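Local atomic coordinates of pectinesterase (Aspergillus niger, PDB entry 5C1C), a protein that hydrolyses the methyl esters of pectin's galacturonosyl units, releasing methanol, and is probably involved in maceration and soft-rotting of plant tissue. Residues 34-39 against 51-56; 129-134 against 293-298. The protein carries 1 engineered substitution. One frame throughout, in Å; residues are numbered along the deposited sequence.

How the contacts relate
From the N terminus the chain lays down strand 11-13 at the edge of the long parallel sheet of the beta-helix, passes helix 22-29 and enters strand 36-40, next to 11-13 in that sheet. Contact 1 closes the first turn that has a strand in all three sheets: 36-40, 43-46 and 49-51, with 51-56 returning beside the start of 36-40 before strand 57-61. Contact 2 opens later and spans far more chain, from strand 128-131 of the same sheet to the C-terminal 293-298, which folds back across the outside of the coils. The two are in series, neither nested nor crossing. The centres of contact 1 and contact 2 lie about 15 Å apart.

Contact 1: residues 34-39 against 51-56; sequences SSACIY and IDYAGD. Engineered in segment 51-56: Asp56 (natural residue Asn).
Tyr53 reaches from the turn before strand 57-61 to the entrance of strand 36-40, where one coil of the right-handed parallel beta-helix of pectin methylesterases comes round beside the last. Its CG stands anti to the backbone N (chi1 -178°), which carries the ring from CB toward 34-39. Along the ring, CE2 comes 3.9 Å from CB of Ala36, an apolar touch that is oblique to the ring. The same CE2, with CZ, lies close to the carbonyl of Ser34, whose O sits at the ring edge near its plane. At the tip, Tyr53 OH donates a hydrogen bond of 2.6 Å to Ser34 O, approaching tilted 31° from the carbonyl plane, and has a weak second bond with Ser32 OG. The chain also folds back on the ring: the backbone N of Gly55 lies 3.3 Å above one face of Tyr53, offset toward the rim. Leu29 of helix 22-29 packs against Tyr53 as well, tying the turn to the helix that precedes strand 36-40. Beyond the ring the backbones meet directly, with Asp56, an engineered residue that is Asn in nature, offering its main-chain carbonyl. Ala36 also pairs with Thr58. The Ala36 N-H points nearly straight at Asp56 O, 2.9 Å from N to O with an angle of 164° at the hydrogen, and CA of Ser35 approaches the same oxygen at 3.3 Å.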
loop_
_atom_site.group_PDB
_atom_site.type_symbol
_atom_site.label_atom_id
_atom_site.label_comp_id
_atom_site.label_asym_id
_atom_site.label_seq_id
_atom_site.Cartn_x
_atom_site.Cartn_y
_atom_site.Cartn_z
ATOM N N SER A 34 -6.288 9.440 23.403
ATOM C CA SER A 34 -4.980 10.084 23.410
ATOM C C SER A 34 -4.129 9.530 22.262
ATOM O O SER A 34 -4.312 8.392 21.834
ATOM C CB SER A 34 -4.278 9.819 24.735
ATOM O OG SER A 34 -5.109 10.226 25.810
ATOM N N SER A 35 -3.220 10.346 21.750
ATOM C CA SER A 35 -2.286 9.851 20.756
ATOM C C SER A 35 -1.393 8.834 21.468
ATOM O O SER A 35 -1.176 8.914 22.680
ATOM C CB SER A 35 -1.478 10.987 20.127
ATOM O OG SER A 35 -0.591 11.550 21.068
ATOM N N ALA A 36 -0.931 7.841 20.722
ATOM C CA ALA A 36 -0.108 6.791 21.291
ATOM C C ALA A 36 0.883 6.292 20.272
ATOM O O ALA A 36 0.735 6.526 19.066
ATOM C CB ALA A 36 -0.972 5.646 21.765
ATOM N N CYS A 37 1.889 5.586 20.762
ATOM C CA CYS A 37 2.819 4.934 19.867
ATOM C C CYS A 37 3.408 3.666 20.460
ATOM O O CYS A 37 3.466 3.489 21.690
ATOM C CB CYS A 37 3.927 5.896 19.417
ATOM S SG CYS A 37 4.934 6.634 20.729
ATOM N N ILE A 38 3.825 2.793 19.549
ATOM C CA ILE A 38 4.354 1.478 19.863
ATOM C C ILE A 38 5.609 1.308 19.009
ATOM O O ILE A 38 5.585 1.588 17.807
ATOM C CB ILE A 38 3.342 0.359 19.513
ATOM C CG1 ILE A 38 2.091 0.464 20.386
ATOM C CG2 ILE A 38 3.957 -1.022 19.704
ATOM C CD1 ILE A 38 0.967 -0.447 19.954
ATOM N N TYR A 39 6.689 0.883 19.653
ATOM C CA TYR A 39 7.952 0.572 18.999
ATOM C C TYR A 39 8.115 -0.931 19.015
ATOM O O TYR A 39 7.973 -1.558 20.075
ATOM C CB TYR A 39 9.112 1.215 19.760
ATOM C CG TYR A 39 10.476 0.690 19.373
ATOM C CD1 TYR A 39 11.083 1.086 18.193
ATOM C CD2 TYR A 39 11.172 -0.184 20.209
ATOM C CE1 TYR A 39 12.330 0.596 17.828
ATOM C CE2 TYR A 39 12.426 -0.658 19.859
ATOM C CZ TYR A 39 13.002 -0.257 18.663
ATOM O OH TYR A 39 14.252 -0.730 18.314
ATOM N N ILE A 51 -6.231 -2.994 13.748
ATOM C CA ILE A 51 -5.869 -1.739 14.378
ATOM C C ILE A 51 -7.125 -0.898 14.431
ATOM O O ILE A 51 -7.545 -0.332 13.411
ATOM C CB ILE A 51 -4.802 -0.938 13.597
ATOM C CG1 ILE A 51 -3.618 -1.818 13.165
ATOM C CG2 ILE A 51 -4.329 0.253 14.424
ATOM C CD1 ILE A 51 -2.900 -2.525 14.282
ATOM N N ASP A 52 -7.733 -0.821 15.607
ATOM C CA ASP A 52 -8.964 -0.056 15.769
ATOM C C ASP A 52 -8.897 0.925 16.937
ATOM O O ASP A 52 -9.925 1.363 17.436
ATOM C CB ASP A 52 -10.167 -1.003 15.908
ATOM C CG ASP A 52 -10.071 -1.914 17.128
ATOM O OD1 ASP A 52 -9.176 -1.722 17.972
ATOM O OD2 ASP A 52 -10.900 -2.834 17.237
ATOM N N TYR A 53 -7.693 1.293 17.350
ATOM C CA TYR A 53 -7.500 2.244 18.443
ATOM C C TYR A 53 -8.231 3.564 18.168
ATOM O O TYR A 53 -8.230 4.064 17.029
ATOM C CB TYR A 53 -6.004 2.511 18.618
ATOM C CG TYR A 53 -5.645 3.453 19.745
ATOM C CD1 TYR A 53 -5.935 3.128 21.063
ATOM C CD2 TYR A 53 -4.981 4.655 19.494
ATOM C CE1 TYR A 53 -5.592 3.977 22.099
ATOM C CE2 TYR A 53 -4.628 5.513 20.526
ATOM C CZ TYR A 53 -4.939 5.162 21.833
ATOM O OH TYR A 53 -4.620 5.987 22.892
ATOM N N ALA A 54 -8.831 4.135 19.215
ATOM C CA ALA A 54 -9.678 5.322 19.064
ATOM C C ALA A 54 -8.872 6.591 18.840
ATOM O O ALA A 54 -9.354 7.517 18.217
ATOM C CB ALA A 54 -10.599 5.491 20.268
ATOM N N GLY A 55 -7.661 6.644 19.379
ATOM C CA GLY A 55 -6.794 7.798 19.199
ATOM C C GLY A 55 -5.904 7.649 17.979
ATOM O O GLY A 55 -6.077 6.721 17.192
ATOM N N ASP A 56 -4.951 8.568 17.843
ATOM C CA ASP A 56 -3.966 8.526 16.761
ATOM C C ASP A 56 -2.793 7.644 17.160
ATOM O O ASP A 56 -2.043 7.970 18.082
ATOM C CB ASP A 56 -3.470 9.930 16.425
ATOM C CG ASP A 56 -4.499 10.755 15.644
ATOM O OD1 ASP A 56 -5.491 10.201 15.113
ATOM O OD2 ASP A 56 -4.296 11.974 15.553
#

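Contact 2: residues 129-134 against 293-298; sequences GFYGCQ and DWIDRS
Strand 129-131 and the chain leaving helix 291-294 come no nearer than 6.6 Å between alpha carbons, CA of Gly129 to CA of Ile295, a gap that Tyr131 spans to meet Asp296. With CG anti to the carbonyl carbon (chi1 -55°) the Tyr131 ring extends toward 293-298, and its hydroxyl accepts the backbone N-H of Asp296 at 2.8 Å from N to OH, almost straight at 171°. A water in the plane of the ring, at its edge, lies 2.5 Å from Tyr131 OH and donates to Trp294 O at 2.7 Å, linking the hydroxyl to a second peptide of the tail. These bonds hold the C-terminal segment against the long sheet of the parallel beta-helix, at strand 128-131. CB of Asp296 rests 3.5 Å from CZ of Tyr131, with carboxylate and ring planes 66° apart. That carboxylate is gripped at both oxygens: OD2 bonds to the hydroxyl of Tyr104, whose ring stacks with Tyr131, and OD1 takes the N-H of Tyr299 and, on its syn lone pair, the hydroxyl of Ser298 at 2.6 Å from OG. Trp294 extends its indole toward Gly129, bringing CZ3 4.3 Å from the glycine N, and also touches Thr148 and Tyr150 on the neighbouring strand.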
loop_
_atom_site.group_PDB
_atom_site.type_symbol
_atom_site.label_atom_id
_atom_site.label_comp_id
_atom_site.label_asym_id
_atom_site.label_seq_id
_atom_site.Cartn_x
_atom_site.Cartn_y
_atom_site.Cartn_z
ATOM N N GLY A 129 -0.915 6.909 6.986
ATOM C CA GLY A 129 0.420 7.173 6.463
ATOM C C GLY A 129 1.337 5.995 6.673
ATOM O O GLY A 129 1.460 5.488 7.790
ATOM N N PHE A 130 2.000 5.579 5.599
ATOM C CA PHE A 130 2.919 4.459 5.622
ATOM C C PHE A 130 4.265 4.891 5.036
ATOM O O PHE A 130 4.330 5.429 3.926
ATOM C CB PHE A 130 2.329 3.306 4.821
ATOM C CG PHE A 130 0.999 2.819 5.344
ATOM C CD1 PHE A 130 0.945 1.829 6.318
ATOM C CD2 PHE A 130 -0.202 3.336 4.856
ATOM C CE1 PHE A 130 -0.271 1.363 6.798
ATOM C CE2 PHE A 130 -1.430 2.865 5.333
ATOM C CZ PHE A 130 -1.458 1.886 6.306
ATOM N N TYR A 131 5.326 4.651 5.800
ATOM C CA TYR A 131 6.641 5.194 5.515
ATOM C C TYR A 131 7.676 4.096 5.641
ATOM O O TYR A 131 7.869 3.539 6.714
ATOM C CB TYR A 131 6.981 6.303 6.514
ATOM C CG TYR A 131 5.954 7.405 6.586
ATOM C CD1 TYR A 131 6.043 8.524 5.771
ATOM C CD2 TYR A 131 4.892 7.318 7.457
ATOM C CE1 TYR A 131 5.098 9.535 5.836
ATOM C CE2 TYR A 131 3.943 8.325 7.533
ATOM C CZ TYR A 131 4.053 9.429 6.723
ATOM O OH TYR A 131 3.109 10.425 6.816
ATOM N N GLY A 132 8.352 3.781 4.544
ATOM C CA GLY A 132 9.392 2.770 4.586
ATOM C C GLY A 132 8.925 1.374 4.926
ATOM O O GLY A 132 9.682 0.587 5.499
ATOM N N CYS A 133 7.690 1.045 4.563
ATOM C CA CYS A 133 7.114 -0.264 4.867
ATOM C C CYS A 133 7.186 -1.186 3.642
ATOM O O CYS A 133 7.404 -0.735 2.521
ATOM C CB CYS A 133 5.657 -0.113 5.311
ATOM S SG CYS A 133 5.431 0.770 6.876
ATOM N N GLN A 134 7.028 -2.479 3.877
ATOM C CA GLN A 134 6.890 -3.449 2.793
ATOM C C GLN A 134 5.559 -4.166 2.950
ATOM O O GLN A 134 5.136 -4.463 4.073
ATOM C CB GLN A 134 8.013 -4.474 2.812
ATOM C CG GLN A 134 9.405 -3.863 2.763
ATOM C CD GLN A 134 10.487 -4.900 2.519
ATOM O OE1 GLN A 134 10.366 -5.721 1.597
ATOM N NE2 GLN A 134 11.576 -4.853 3.314
ATOM N N ASP A 293 -1.377 18.639 7.263
ATOM C CA ASP A 293 -1.617 18.466 8.699
ATOM C C ASP A 293 -1.238 17.080 9.200
ATOM O O ASP A 293 -0.909 16.914 10.370
ATOM C CB ASP A 293 -3.101 18.660 9.049
ATOM C CG ASP A 293 -3.628 20.029 8.680
ATOM O OD1 ASP A 293 -2.822 20.925 8.350
ATOM O OD2 ASP A 293 -4.866 20.185 8.733
ATOM N N TRP A 294 -1.336 16.076 8.336
ATOM C CA TRP A 294 -1.130 14.693 8.779
ATOM C C TRP A 294 0.036 13.947 8.132
ATOM O O TRP A 294 0.559 13.012 8.725
ATOM C CB TRP A 294 -2.421 13.893 8.653
ATOM C CG TRP A 294 -3.020 13.754 7.276
ATOM C CD1 TRP A 294 -3.918 14.587 6.690
ATOM C CD2 TRP A 294 -2.835 12.661 6.363
ATOM N NE1 TRP A 294 -4.283 14.107 5.454
ATOM C CE2 TRP A 294 -3.629 12.926 5.228
ATOM C CE3 TRP A 294 -2.060 11.491 6.389
ATOM C CZ2 TRP A 294 -3.679 12.066 4.134
ATOM C CZ3 TRP A 294 -2.106 10.641 5.294
ATOM C CH2 TRP A 294 -2.902 10.934 4.181
ATOM N N ILE A 295 0.456 14.358 6.943
ATOM C CA ILE A 295 1.575 13.708 6.279
ATOM C C ILE A 295 2.860 14.116 6.986
ATOM O O ILE A 295 3.027 15.283 7.329
ATOM C CB ILE A 295 1.632 14.071 4.778
ATOM C CG1 ILE A 295 0.557 13.263 4.044
ATOM C CG2 ILE A 295 3.008 13.798 4.178
ATOM C CD1 ILE A 295 0.482 13.537 2.568
ATOM N N ASP A 296 3.731 13.141 7.231
ATOM C CA ASP A 296 5.045 13.387 7.832
ATOM C C ASP A 296 5.923 14.053 6.769
ATOM O O ASP A 296 6.488 13.390 5.883
ATOM C CB ASP A 296 5.678 12.081 8.317
ATOM C CG ASP A 296 6.945 12.295 9.139
ATOM O OD1 ASP A 296 7.591 13.358 9.011
ATOM O OD2 ASP A 296 7.305 11.375 9.904
ATOM N N ARG A 297 5.989 15.372 6.860
ATOM C CA ARG A 297 6.821 16.179 5.980
ATOM C C ARG A 297 8.300 15.893 6.177
ATOM O O ARG A 297 9.032 15.703 5.194
ATOM C CB ARG A 297 6.582 17.667 6.238
ATOM C CG ARG A 297 7.609 18.565 5.560
ATOM C CD ARG A 297 7.007 19.865 5.059
ATOM N NE ARG A 297 7.981 20.950 5.062
ATOM C CZ ARG A 297 8.312 21.674 6.129
ATOM N NH1 ARG A 297 7.750 21.439 7.310
ATOM N NH2 ARG A 297 9.207 22.646 6.012
ATOM N N SER A 298 8.734 15.903 7.442
ATOM C CA SER A 298 10.143 15.675 7.783
ATOM C C SER A 298 10.655 14.416 7.088
ATOM O O SER A 298 11.762 14.396 6.570
ATOM C CB SER A 298 10.352 15.586 9.308
ATOM O OG SER A 298 9.782 14.406 9.850
HETATM O O HOH W 1 1.297 10.459 8.559
#